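Local atomic coordinates of putative uncharacterized protein (Leishmania major, PDB entry 3M3I), a protein that is of unknown function but belongs to the DUF985 family of the cupin superfamily, whose members are built on a small beta-barrel. Residues G37-V42 against T61-L66; V49-G54 against R77-E82; L94-K99 against Y148-G153. All blocks are in the same frame, centred on the assembly; numbering follows the deposited sequence.

Contact 1: residues G37-V42 against T61-L66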
loop_
_atom_site.group_PDB
_atom_site.type_symbol
_atom_site.label_atom_id
_atom_site.label_comp_id
_atom_site.label_asym_id
_atom_site.label_seq_id
_atom_site.Cartn_x
_atom_site.Cartn_y
_atom_site.Cartn_z
ATOM N N GLY A 37 -1.108 5.733 18.267
ATOM C CA GLY A 37 -2.017 5.838 17.140
ATOM C C GLY A 37 -3.057 4.739 17.091
ATOM O O GLY A 37 -3.193 3.980 18.020
ATOM N N TYR A 38 -3.780 4.656 15.978
ATOM C CA TYR A 38 -4.928 3.756 15.859
ATOM C C TYR A 38 -4.753 2.795 14.671
ATOM O O TYR A 38 -4.031 3.097 13.728
ATOM C CB TYR A 38 -6.213 4.585 15.766
ATOM C CG TYR A 38 -6.364 5.535 16.951
ATOM C CD1 TYR A 38 -5.697 6.754 16.981
ATOM C CD2 TYR A 38 -7.148 5.201 18.049
ATOM C CE1 TYR A 38 -5.809 7.620 18.064
ATOM C CE2 TYR A 38 -7.272 6.062 19.136
ATOM C CZ TYR A 38 -6.592 7.271 19.137
ATOM O OH TYR A 38 -6.704 8.139 20.212
ATOM N N TYR A 39 -5.384 1.621 14.724
ATOM C CA TYR A 39 -5.210 0.647 13.657
ATOM C C TYR A 39 -6.271 -0.450 13.547
ATOM O O TYR A 39 -7.100 -0.614 14.412
ATOM C CB TYR A 39 -3.830 0.001 13.780
ATOM C CG TYR A 39 -3.805 -1.270 14.578
ATOM C CD1 TYR A 39 -3.375 -2.462 14.004
ATOM C CD2 TYR A 39 -4.192 -1.290 15.905
ATOM C CE1 TYR A 39 -3.346 -3.625 14.733
ATOM C CE2 TYR A 39 -4.169 -2.451 16.635
ATOM C CZ TYR A 39 -3.746 -3.612 16.044
ATOM O OH TYR A 39 -3.704 -4.775 16.775
ATOM N N SER A 40 -6.226 -1.187 12.439
ATOM C CA SER A 40 -6.908 -2.473 12.353
ATOM C C SER A 40 -6.282 -3.341 11.270
ATOM O O SER A 40 -5.866 -2.844 10.247
ATOM C CB SER A 40 -8.397 -2.293 12.086
ATOM O OG SER A 40 -8.593 -1.674 10.838
ATOM N N GLU A 41 -6.227 -4.640 11.513
ATOM C CA GLU A 41 -5.816 -5.601 10.506
ATOM C C GLU A 41 -6.848 -5.633 9.369
ATOM O O GLU A 41 -8.036 -5.430 9.589
ATOM C CB GLU A 41 -5.625 -6.988 11.140
ATOM C CG GLU A 41 -4.504 -7.021 12.184
ATOM C CD GLU A 41 -4.278 -8.405 12.808
ATOM O OE1 GLU A 41 -4.381 -9.423 12.086
ATOM O OE2 GLU A 41 -3.974 -8.482 14.027
ATOM N N VAL A 42 -6.372 -5.846 8.146
ATOM C CA VAL A 42 -7.230 -5.914 6.980
ATOM C C VAL A 42 -7.032 -7.272 6.354
ATOM O O VAL A 42 -7.892 -8.128 6.484
ATOM C CB VAL A 42 -6.946 -4.763 5.991
ATOM C CG1 VAL A 42 -8.008 -4.704 4.915
ATOM C CG2 VAL A 42 -6.887 -3.444 6.748
ATOM N N THR A 61 1.308 -8.695 5.351
ATOM C CA THR A 61 0.193 -8.372 6.211
ATOM C C THR A 61 -0.043 -6.896 5.981
ATOM O O THR A 61 0.902 -6.168 5.720
ATOM C CB THR A 61 0.512 -8.643 7.697
ATOM O OG1 THR A 61 1.681 -7.928 8.083
ATOM C CG2 THR A 61 0.746 -10.134 7.961
ATOM N N THR A 62 -1.299 -6.453 6.031
ATOM C CA THR A 62 -1.618 -5.025 5.826
ATOM C C THR A 62 -2.486 -4.501 6.954
ATOM O O THR A 62 -3.138 -5.278 7.659
ATOM C CB THR A 62 -2.361 -4.725 4.483
ATOM O OG1 THR A 62 -3.770 -4.878 4.675
ATOM C CG2 THR A 62 -1.895 -5.634 3.345
ATOM N N ILE A 63 -2.485 -3.177 7.110
ATOM C CA ILE A 63 -3.296 -2.498 8.121
ATOM C C ILE A 63 -3.677 -1.100 7.679
ATOM O O ILE A 63 -3.060 -0.526 6.801
ATOM C CB ILE A 63 -2.567 -2.369 9.491
ATOM C CG1 ILE A 63 -1.364 -1.438 9.400
ATOM C CG2 ILE A 63 -2.112 -3.726 10.025
ATOM C CD1 ILE A 63 -0.823 -1.027 10.757
ATOM N N TYR A 64 -4.734 -0.575 8.289
ATOM C CA TYR A 64 -5.023 0.840 8.269
ATOM C C TYR A 64 -4.362 1.452 9.507
ATOM O O TYR A 64 -4.507 0.935 10.594
ATOM C CB TYR A 64 -6.508 1.064 8.341
ATOM C CG TYR A 64 -7.297 0.739 7.090
ATOM C CD1 TYR A 64 -7.119 1.466 5.916
ATOM C CD2 TYR A 64 -8.261 -0.249 7.099
ATOM C CE1 TYR A 64 -7.872 1.193 4.787
ATOM C CE2 TYR A 64 -9.007 -0.531 5.978
ATOM C CZ TYR A 64 -8.818 0.191 4.829
ATOM O OH TYR A 64 -9.580 -0.093 3.715
ATOM N N PHE A 65 -3.626 2.540 9.345
ATOM C CA PHE A 65 -3.013 3.209 10.481
ATOM C C PHE A 65 -3.375 4.686 10.504
ATOM O O PHE A 65 -3.168 5.378 9.520
ATOM C CB PHE A 65 -1.494 3.044 10.446
ATOM C CG PHE A 65 -0.815 3.613 11.642
ATOM C CD1 PHE A 65 -0.785 2.911 12.835
ATOM C CD2 PHE A 65 -0.244 4.866 11.596
ATOM C CE1 PHE A 65 -0.171 3.443 13.954
ATOM C CE2 PHE A 65 0.377 5.403 12.712
ATOM C CZ PHE A 65 0.405 4.690 13.895
ATOM N N LEU A 66 -3.908 5.161 11.629
ATOM C CA LEU A 66 -4.209 6.590 11.813
ATOM C C LEU A 66 -3.398 7.149 12.985
ATOM O O LEU A 66 -3.199 6.486 14.001
ATOM C CB LEU A 66 -5.718 6.815 11.981
ATOM C CG LEU A 66 -6.282 8.226 12.235
ATOM C CD1 LEU A 66 -7.750 8.354 11.778
ATOM C CD2 LEU A 66 -6.170 8.605 13.706
#
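Tyr38-Val42 and Thr61-Leu66 run antiparallel as neighbouring strands, their axes 4.7 Å apart at closest, and Tyr38 and Leu66 form a hydrogen-bonded pair at one end, Tyr38 N to Leu66 O (2.8 Å) and Leu66 N to Tyr38 O (2.9 Å). The second hydrogen-bonded pair, Ser40 with Tyr64, is longer, and Val42 N reaches Thr62 O only weakly. On the face that carries Tyr38, Ser40, Tyr64 and Leu66, CD1 of the Tyr38 ring meets Leu66 CD2 at 3.8 Å. Val42 CG2, anti to its carbonyl carbon, comes within 3.5 Å of Tyr64 CD2, the two side chains crossing at about a right angle; Ser40 OG lies at the edge of the same ring. On the other face, Ile63 CG2 approaches the edge of the Tyr39 ring at 4.4 Å. Phe65 CG is anti to its backbone N (chi1 -175°), and ring atom CD1 lies 3.4 Å from Tyr38 O. Thr62 OG1 is hydrogen-bonded to Gln147 of the second subunit. Within this antiparallel cupin sheet, strand 172-179 flanks Thr61-Leu66 on its other edge, strand 31-32 pairs with 38-44, and helix 21-27 covers Tyr38 and Leu66 through Ile25 and Trp24.

Contact 2: residues V49-G54 against R77-E82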
loop_
_atom_site.group_PDB
_atom_site.type_symbol
_atom_site.label_atom_id
_atom_site.label_comp_id
_atom_site.label_asym_id
_atom_site.label_seq_id
_atom_site.Cartn_x
_atom_site.Cartn_y
_atom_site.Cartn_z
ATOM N N VAL A 49 6.104 -17.506 4.000
ATOM C CA VAL A 49 7.466 -17.403 3.494
ATOM C C VAL A 49 8.418 -17.352 4.682
ATOM O O VAL A 49 7.978 -17.188 5.821
ATOM C CB VAL A 49 7.654 -16.129 2.588
ATOM C CG1 VAL A 49 6.665 -16.132 1.482
ATOM C CG2 VAL A 49 7.493 -14.828 3.389
ATOM N N ASP A 50 9.711 -17.495 4.404
ATOM C CA ASP A 50 10.763 -17.280 5.389
ATOM C C ASP A 50 11.183 -15.807 5.384
ATOM O O ASP A 50 11.489 -15.227 4.324
ATOM C CB ASP A 50 11.982 -18.162 5.079
ATOM C CG ASP A 50 11.767 -19.643 5.445
ATOM O OD1 ASP A 50 11.114 -19.958 6.472
ATOM O OD2 ASP A 50 12.295 -20.504 4.718
ATOM N N ASN A 51 11.192 -15.194 6.560
ATOM C CA ASN A 51 11.590 -13.797 6.676
ATOM C C ASN A 51 13.131 -13.604 6.715
ATOM O O ASN A 51 13.896 -14.542 6.522
ATOM C CB ASN A 51 10.908 -13.167 7.902
ATOM C CG ASN A 51 11.458 -13.699 9.183
ATOM O OD1 ASN A 51 12.319 -14.586 9.159
ATOM N ND2 ASN A 51 10.992 -13.172 10.314
ATOM N N GLU A 52 13.584 -12.382 6.972
ATOM C CA GLU A 52 15.019 -12.086 7.011
ATOM C C GLU A 52 15.788 -12.879 8.071
ATOM O O GLU A 52 16.998 -12.995 7.972
ATOM C CB GLU A 52 15.260 -10.584 7.243
ATOM C CG GLU A 52 14.852 -9.669 6.073
ATOM C CD GLU A 52 13.367 -9.316 6.036
ATOM O OE1 GLU A 52 12.552 -9.969 6.743
ATOM O OE2 GLU A 52 13.016 -8.384 5.282
ATOM N N GLU A 53 15.093 -13.404 9.086
ATOM C CA GLU A 53 15.738 -14.105 10.215
ATOM C C GLU A 53 15.457 -15.608 10.248
ATOM O O GLU A 53 15.780 -16.266 11.224
ATOM C CB GLU A 53 15.301 -13.480 11.551
ATOM C CG GLU A 53 15.893 -12.103 11.848
ATOM C CD GLU A 53 15.134 -11.342 12.965
ATOM O OE1 GLU A 53 13.910 -11.601 13.170
ATOM O OE2 GLU A 53 15.771 -10.480 13.627
ATOM N N GLY A 54 14.857 -16.148 9.195
ATOM C CA GLY A 54 14.625 -17.585 9.101
ATOM C C GLY A 54 13.208 -18.049 9.421
ATOM O O GLY A 54 12.841 -19.180 9.096
ATOM N N ARG A 77 10.803 -0.999 16.329
ATOM C CA ARG A 77 11.601 -1.616 15.296
ATOM C C ARG A 77 10.964 -2.926 14.819
ATOM O O ARG A 77 10.375 -3.666 15.610
ATOM C CB ARG A 77 13.028 -1.834 15.799
ATOM C CG ARG A 77 13.965 -2.501 14.803
ATOM C CD ARG A 77 15.022 -3.287 15.521
ATOM N NE ARG A 77 16.115 -2.450 15.988
ATOM C CZ ARG A 77 16.826 -2.664 17.090
ATOM N NH1 ARG A 77 16.557 -3.675 17.906
ATOM N NH2 ARG A 77 17.814 -1.841 17.388
ATOM N N LEU A 78 11.078 -3.177 13.516
ATOM C CA LEU A 78 10.573 -4.389 12.891
ATOM C C LEU A 78 11.783 -5.128 12.355
ATOM O O LEU A 78 12.906 -4.696 12.550
ATOM C CB LEU A 78 9.592 -4.046 11.763
ATOM C CG LEU A 78 8.297 -3.327 12.164
ATOM C CD1 LEU A 78 7.590 -2.714 10.969
ATOM C CD2 LEU A 78 7.343 -4.262 12.895
ATOM N N CYS A 79 11.567 -6.259 11.711
ATOM C CA CYS A 79 12.658 -6.935 11.016
ATOM C C CYS A 79 12.394 -7.080 9.510
ATOM O O CYS A 79 13.252 -7.541 8.790
ATOM C CB CYS A 79 12.961 -8.288 11.673
ATOM S SG CYS A 79 12.150 -9.667 10.915
ATOM N N SER A 80 11.218 -6.664 9.050
ATOM C CA SER A 80 10.911 -6.580 7.631
ATOM C C SER A 80 10.569 -5.135 7.254
ATOM O O SER A 80 10.285 -4.322 8.124
ATOM C CB SER A 80 9.741 -7.502 7.306
ATOM O OG SER A 80 10.004 -8.819 7.746
ATOM N N ASP A 81 10.610 -4.834 5.952
ATOM C CA ASP A 81 10.243 -3.515 5.420
ATOM C C ASP A 81 8.774 -3.233 5.679
ATOM O O ASP A 81 7.950 -4.143 5.647
ATOM C CB ASP A 81 10.422 -3.439 3.898
ATOM C CG ASP A 81 11.848 -3.613 3.445
ATOM O OD1 ASP A 81 12.028 -3.911 2.249
ATOM O OD2 ASP A 81 12.786 -3.448 4.249
ATOM N N GLU A 82 8.446 -1.968 5.893
ATOM C CA GLU A 82 7.064 -1.546 6.010
ATOM C C GLU A 82 6.779 -0.349 5.092
ATOM O O GLU A 82 7.429 0.692 5.183
ATOM C CB GLU A 82 6.757 -1.190 7.451
ATOM C CG GLU A 82 5.315 -0.771 7.653
ATOM C CD GLU A 82 4.981 -0.467 9.093
ATOM O OE1 GLU A 82 5.801 0.185 9.778
ATOM O OE2 GLU A 82 3.887 -0.876 9.519
HETATM O O HOH W 1 8.752 -10.786 9.099
HETATM O O HOH W 2 11.336 -6.800 3.873
#
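Glu52 reaches from a type I beta turn, Asn51-Gly54, to the loop at Cys79 and Ser80, so that a turn following one strand of the cupin fold meets the loop leading into another. Its CB lies 4.0 Å from Cys79 O, and CG, anti to the carbonyl carbon of Glu52, stays near the same oxygen. The chain then bends (chi2 83°), which places CD 3.3 Å from Cys79 O. At the tip the carboxylate divides its contacts: OE1 is 3.0 Å from Ser80 OG, a hydroxyl that also has Pro180 O within weak hydrogen-bonding reach, while OE2 takes a hydrogen bond from a water that in turn accepts from Asp81 N. OE1 is also 3.3 Å from Cys79 O, two acceptors with no bond between them, a repulsion that the Ser80 hydroxyl and the water on OE2 would probably offset. Asn51 OD1 accepts from Glu53 N, forming an Asx turn, and also accepts a hydrogen bond from Asn55 N. Glu53, extended beyond CG, brings its carboxylate back to the Cys79 side chain. His47 of the second subunit packs on Glu52. A second water donates to Ser80 OG at 2.7 Å and accepts weakly from Asn51 ND2, which lies 3.7 Å from Cys79 SG.

Contact 3: residues L94-K99 against Y148-G153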
loop_
_atom_site.group_PDB
_atom_site.type_symbol
_atom_site.label_atom_id
_atom_site.label_comp_id
_atom_site.label_asym_id
_atom_site.label_seq_id
_atom_site.Cartn_x
_atom_site.Cartn_y
_atom_site.Cartn_z
ATOM N N LEU A 94 7.206 10.861 9.266
ATOM C CA LEU A 94 7.869 9.643 9.653
ATOM C C LEU A 94 9.255 10.030 10.138
ATOM O O LEU A 94 9.960 10.791 9.471
ATOM C CB LEU A 94 7.996 8.689 8.463
ATOM C CG LEU A 94 6.844 7.746 8.166
ATOM C CD1 LEU A 94 7.016 7.121 6.793
ATOM C CD2 LEU A 94 6.816 6.666 9.244
ATOM N N HIS A 95 9.633 9.499 11.291
ATOM C CA HIS A 95 10.929 9.753 11.897
ATOM C C HIS A 95 11.706 8.456 11.812
ATOM O O HIS A 95 11.466 7.555 12.610
ATOM C CB HIS A 95 10.751 10.167 13.364
ATOM C CG HIS A 95 9.900 11.386 13.552
ATOM N ND1 HIS A 95 10.379 12.552 14.109
ATOM C CD2 HIS A 95 8.597 11.614 13.264
ATOM C CE1 HIS A 95 9.406 13.443 14.156
ATOM N NE2 HIS A 95 8.318 12.900 13.641
ATOM N N VAL A 96 12.628 8.354 10.870
ATOM C CA VAL A 96 13.292 7.085 10.565
ATOM C C VAL A 96 14.789 7.137 10.892
ATOM O O VAL A 96 15.530 7.889 10.269
ATOM C CB VAL A 96 13.123 6.729 9.061
ATOM C CG1 VAL A 96 13.749 5.387 8.745
ATOM C CG2 VAL A 96 11.653 6.720 8.665
ATOM N N ILE A 97 15.240 6.347 11.863
ATOM C CA ILE A 97 16.671 6.178 12.086
ATOM C C ILE A 97 17.067 4.862 11.415
ATOM O O ILE A 97 16.610 3.807 11.816
ATOM C CB ILE A 97 17.053 6.137 13.580
ATOM C CG1 ILE A 97 16.422 7.303 14.353
ATOM C CG2 ILE A 97 18.569 6.158 13.716
ATOM C CD1 ILE A 97 16.293 7.064 15.854
ATOM N N LEU A 98 17.886 4.927 10.374
ATOM C CA LEU A 98 18.234 3.733 9.602
ATOM C C LEU A 98 19.354 2.993 10.293
ATOM O O LEU A 98 20.220 3.622 10.864
ATOM C CB LEU A 98 18.692 4.114 8.191
ATOM C CG LEU A 98 17.781 4.998 7.343
ATOM C CD1 LEU A 98 18.556 5.475 6.114
ATOM C CD2 LEU A 98 16.512 4.260 6.919
ATOM N N LYS A 99 19.336 1.665 10.230
ATOM C CA LYS A 99 20.446 0.839 10.725
ATOM C C LYS A 99 21.700 1.055 9.878
ATOM O O LYS A 99 22.798 1.146 10.403
ATOM C CB LYS A 99 20.059 -0.639 10.707
ATOM C CG LYS A 99 20.971 -1.541 11.500
ATOM C CD LYS A 99 20.357 -2.927 11.593
ATOM C CE LYS A 99 21.092 -3.827 12.572
ATOM N NZ LYS A 99 20.323 -5.081 12.862
ATOM N N TYR A 148 6.028 5.459 0.761
ATOM C CA TYR A 148 7.387 5.380 1.285
ATOM C C TYR A 148 7.550 4.109 2.114
ATOM O O TYR A 148 6.618 3.681 2.796
ATOM C CB TYR A 148 7.715 6.604 2.134
ATOM C CG TYR A 148 9.065 6.518 2.795
ATOM C CD1 TYR A 148 10.209 7.005 2.163
ATOM C CD2 TYR A 148 9.208 5.918 4.038
ATOM C CE1 TYR A 148 11.460 6.915 2.773
ATOM C CE2 TYR A 148 10.442 5.824 4.644
ATOM C CZ TYR A 148 11.563 6.314 4.011
ATOM O OH TYR A 148 12.777 6.205 4.638
ATOM N N THR A 149 8.749 3.522 2.047
ATOM C CA THR A 149 9.072 2.240 2.667
ATOM C C THR A 149 10.144 2.391 3.742
ATOM O O THR A 149 11.244 2.853 3.467
ATOM C CB THR A 149 9.557 1.213 1.624
ATOM O OG1 THR A 149 8.482 0.893 0.747
ATOM C CG2 THR A 149 10.030 -0.073 2.286
ATOM N N VAL A 150 9.808 1.977 4.967
ATOM C CA VAL A 150 10.722 2.048 6.100
ATOM C C VAL A 150 11.503 0.745 6.091
ATOM O O VAL A 150 10.908 -0.311 6.230
ATOM C CB VAL A 150 9.960 2.216 7.433
ATOM C CG1 VAL A 150 10.927 2.267 8.601
ATOM C CG2 VAL A 150 9.107 3.474 7.394
ATOM N N PRO A 151 12.833 0.804 5.893
ATOM C CA PRO A 151 13.536 -0.470 5.750
ATOM C C PRO A 151 13.549 -1.254 7.058
ATOM O O PRO A 151 13.618 -0.652 8.129
ATOM C CB PRO A 151 14.954 -0.053 5.348
ATOM C CG PRO A 151 14.821 1.353 4.831
ATOM C CD PRO A 151 13.736 1.948 5.671
ATOM N N GLY A 152 13.456 -2.578 6.955
ATOM C CA GLY A 152 13.602 -3.458 8.102
ATOM C C GLY A 152 14.883 -3.149 8.858
ATOM O O GLY A 152 15.932 -2.949 8.266
ATOM N N GLY A 153 14.782 -3.095 10.175
ATOM C CA GLY A 153 15.920 -2.830 11.034
ATOM C C GLY A 153 15.995 -1.379 11.439
ATOM O O GLY A 153 16.781 -1.035 12.301
#
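Leu94 and Tyr148 meet obliquely, Leu94 CD1 lying 3.7 Å from CD2 of the ring. The tyrosine CG is anti to its backbone N (chi1 175°), and the ring beyond it meets Leu94 and Val96; Val96 CG2 approaches it from the hydroxyl end, 4.3 Å from Tyr148 CE2. Val150 CG2 lies at the edge of the same ring, in its plane, and also meets Leu94 CD1 at 4.2 Å. The other methyl of Val150, CG1, faces Val96 CG1 at the same separation. The strands cross at 47° with axes 9.5 Å apart at closest, too far for backbone pairing, so side chains fill the interval between the two sheets of the cupin beta-barrel: 92-98 belongs to one and 147-150 to the other. Trp84, on strand 81-87, adds to the apolar layer against Leu94 and Val150, and Arg106 makes a cation-pi contact with Tyr148. Farther along, Leu98 has CG anti to its carbonyl carbon (chi1 -53°); its CD2 touches the proline ring, 3.8 Å from Pro151 CD. Lys99 keeps an extended chain; its CB is 3.7 Å from Gly153 O, and that carbonyl accepts a hydrogen bond from Tyr128 OH.

In the fold
Contacts 1 and 2 alternate along the chain, since Val49-Gly54 falls between the two strands of contact 1 and Arg77-Glu82 follows both; contact 3 comes later. Strand 56-67 links contacts 1 and 2 in one sheet by pairing with both 38-44 and 48-50, although their centres are about 18 Å apart. Contacts 2 and 3, with centres about 13 Å apart, touch through the neighbouring strands 81-87 and 147-150, where Glu82 O and Val150 N probably share a hydrogen bond. Contact 1 thus pairs strands within one sheet, while contact 3, across the chain's centre from it, packs the two sheets of the barrel together. Contacts 1 and 2 also reach the second subunit, as does Thr149 of segment 148-153.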